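Local coordinates for protein DR2417 (Deinococcus radiodurans, PDB 4XWW) that probably degrades and matures RNA as a metal-dependent 5'-3' exoribonuclease of the metallo-beta-lactamase superfamily, possibly with endonuclease activity as well, at residues R239-T244 with A330-R335. Residues are numbered along the deposited sequence; the frame is centred on the assembly and turned at random.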
# COMPACT_ATOMS: atom_id res chain seq x y z
N ARG A 239 -27.68 -13.06 8.29
CA ARG A 239 -26.44 -13.82 8.43
C ARG A 239 -25.27 -12.92 8.82
O ARG A 239 -25.23 -11.74 8.46
CB ARG A 239 -26.12 -14.55 7.12
CG ARG A 239 -27.13 -15.57 6.68
CD ARG A 239 -26.58 -16.43 5.54
NE ARG A 239 -26.26 -15.60 4.38
CZ ARG A 239 -25.93 -16.08 3.18
NH1 ARG A 239 -25.89 -17.38 2.97
NH2 ARG A 239 -25.65 -15.24 2.19
N VAL A 240 -24.31 -13.47 9.55
CA VAL A 240 -23.08 -12.75 9.89
C VAL A 240 -21.89 -13.55 9.37
O VAL A 240 -21.78 -14.76 9.60
CB VAL A 240 -22.93 -12.53 11.42
CG1 VAL A 240 -21.59 -11.86 11.77
CG2 VAL A 240 -24.10 -11.75 11.99
N PHE A 241 -21.01 -12.85 8.67
CA PHE A 241 -19.71 -13.35 8.27
C PHE A 241 -18.67 -12.53 8.98
O PHE A 241 -18.74 -11.29 9.01
CB PHE A 241 -19.49 -13.27 6.76
CG PHE A 241 -20.52 -14.01 5.94
CD1 PHE A 241 -21.81 -13.51 5.79
CD2 PHE A 241 -20.19 -15.19 5.29
CE1 PHE A 241 -22.76 -14.20 5.03
CE2 PHE A 241 -21.12 -15.87 4.52
CZ PHE A 241 -22.41 -15.39 4.40
N LEU A 242 -17.68 -13.19 9.57
CA LEU A 242 -16.62 -12.47 10.26
C LEU A 242 -15.27 -13.05 9.83
O LEU A 242 -15.14 -14.25 9.70
CB LEU A 242 -16.81 -12.58 11.78
CG LEU A 242 -15.78 -11.87 12.66
CD1 LEU A 242 -16.45 -11.42 13.96
CD2 LEU A 242 -14.57 -12.79 12.97
N THR A 243 -14.29 -12.17 9.62
CA THR A 243 -12.92 -12.61 9.33
C THR A 243 -11.97 -12.01 10.33
O THR A 243 -12.18 -10.91 10.83
CB THR A 243 -12.48 -12.23 7.89
OG1 THR A 243 -11.20 -12.81 7.61
CG2 THR A 243 -12.38 -10.71 7.72
N THR A 244 -10.94 -12.78 10.67
CA THR A 244 -9.88 -12.34 11.55
C THR A 244 -8.70 -13.25 11.20
O THR A 244 -8.84 -14.10 10.31
CB THR A 244 -10.31 -12.45 13.02
OG1 THR A 244 -9.37 -11.80 13.87
CG2 THR A 244 -10.48 -13.91 13.42
N ALA A 330 -17.91 -21.17 -4.23
CA ALA A 330 -18.64 -22.25 -4.89
C ALA A 330 -19.91 -22.65 -4.15
O ALA A 330 -20.81 -23.22 -4.74
CB ALA A 330 -17.74 -23.47 -5.05
N LYS A 331 -19.99 -22.35 -2.85
CA LYS A 331 -21.10 -22.86 -2.06
C LYS A 331 -21.89 -21.77 -1.35
O LYS A 331 -23.01 -22.01 -0.91
CB LYS A 331 -20.61 -23.87 -1.03
CG LYS A 331 -20.14 -25.18 -1.62
CD LYS A 331 -19.38 -25.97 -0.56
CE LYS A 331 -19.12 -27.40 -1.00
NZ LYS A 331 -18.66 -28.27 0.13
N ILE A 332 -21.31 -20.58 -1.24
CA ILE A 332 -21.96 -19.50 -0.52
C ILE A 332 -22.01 -18.25 -1.40
O ILE A 332 -21.05 -17.92 -2.10
CB ILE A 332 -21.24 -19.18 0.81
CG1 ILE A 332 -21.07 -20.44 1.67
CG2 ILE A 332 -21.99 -18.11 1.59
CD1 ILE A 332 -20.04 -20.26 2.80
N ALA A 333 -23.13 -17.54 -1.37
CA ALA A 333 -23.26 -16.28 -2.07
C ALA A 333 -23.76 -15.16 -1.16
O ALA A 333 -24.81 -15.29 -0.54
CB ALA A 333 -24.19 -16.44 -3.26
N LEU A 334 -23.00 -14.07 -1.07
CA LEU A 334 -23.42 -12.91 -0.30
C LEU A 334 -24.65 -12.24 -0.90
O LEU A 334 -24.91 -12.37 -2.11
CB LEU A 334 -22.28 -11.89 -0.20
CG LEU A 334 -21.05 -12.36 0.59
CD1 LEU A 334 -20.07 -11.23 0.77
CD2 LEU A 334 -21.45 -12.92 1.94
N ARG A 335 -25.41 -11.54 -0.07
CA ARG A 335 -26.60 -10.81 -0.53
C ARG A 335 -26.93 -9.65 0.41
O ARG A 335 -26.47 -9.63 1.56
CB ARG A 335 -27.80 -11.76 -0.65
CG ARG A 335 -28.03 -12.70 0.53
CD ARG A 335 -29.31 -13.53 0.34
NE ARG A 335 -29.25 -14.83 1.01
CZ ARG A 335 -29.62 -15.05 2.27
NH1 ARG A 335 -30.08 -14.06 3.01
NH2 ARG A 335 -29.55 -16.27 2.78
O HOH W 1 -25.55 -18.43 0.24
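Two torsions help bring Arg239 and Arg335 together: a bend at chi3 places NE of Arg239 aside from a nearly straight run, and chi1 (46°) sets CG of Arg335 between the backbone N and the carbonyl carbon. The contact lies in the beta-CASP domain, where 240-243 is the middle strand of a five-stranded parallel sheet and 330-335 belongs to the loop running from helix 320-326 to strand 339-342. Evidence for a guanidinium stack is the 3.9 Å between centres and the 12° between planes, with Arg335 NH2 over the centre of one Arg239 face. The opposite face of the Arg239 guanidinium meets the edge of the Phe241 ring, whose CZ lies over its centre. Like charges this close would probably repel, but the salt bridges of Arg239 NH2 with Asp338 and of Arg335 NH1 with Asp303 probably offset this. In its plane Arg239 grips the loop backbone, NH2 donating to Ala333 O at 2.9 Å with an N-H...O angle of 150°; the donor sits above the carbonyl plane. The Phe241 ring carries the apolar half. Leu334 CD2 makes a CH-pi contact over one face, 3.7 Å from the ring centroid, whereas Ile332 CG2 reaches the edge, 3.8 Å from Phe241 CE2. Leu324 touches Phe241, Ile332 and Leu334, so helix 320-326 packs against the same apolar cluster, and Phe308 stacks on Phe241. A water lying in the Arg239 guanidinium plane bridges Arg239 NH1 (2.9 Å) and Ala333 N (3.0 Å), accepting from both.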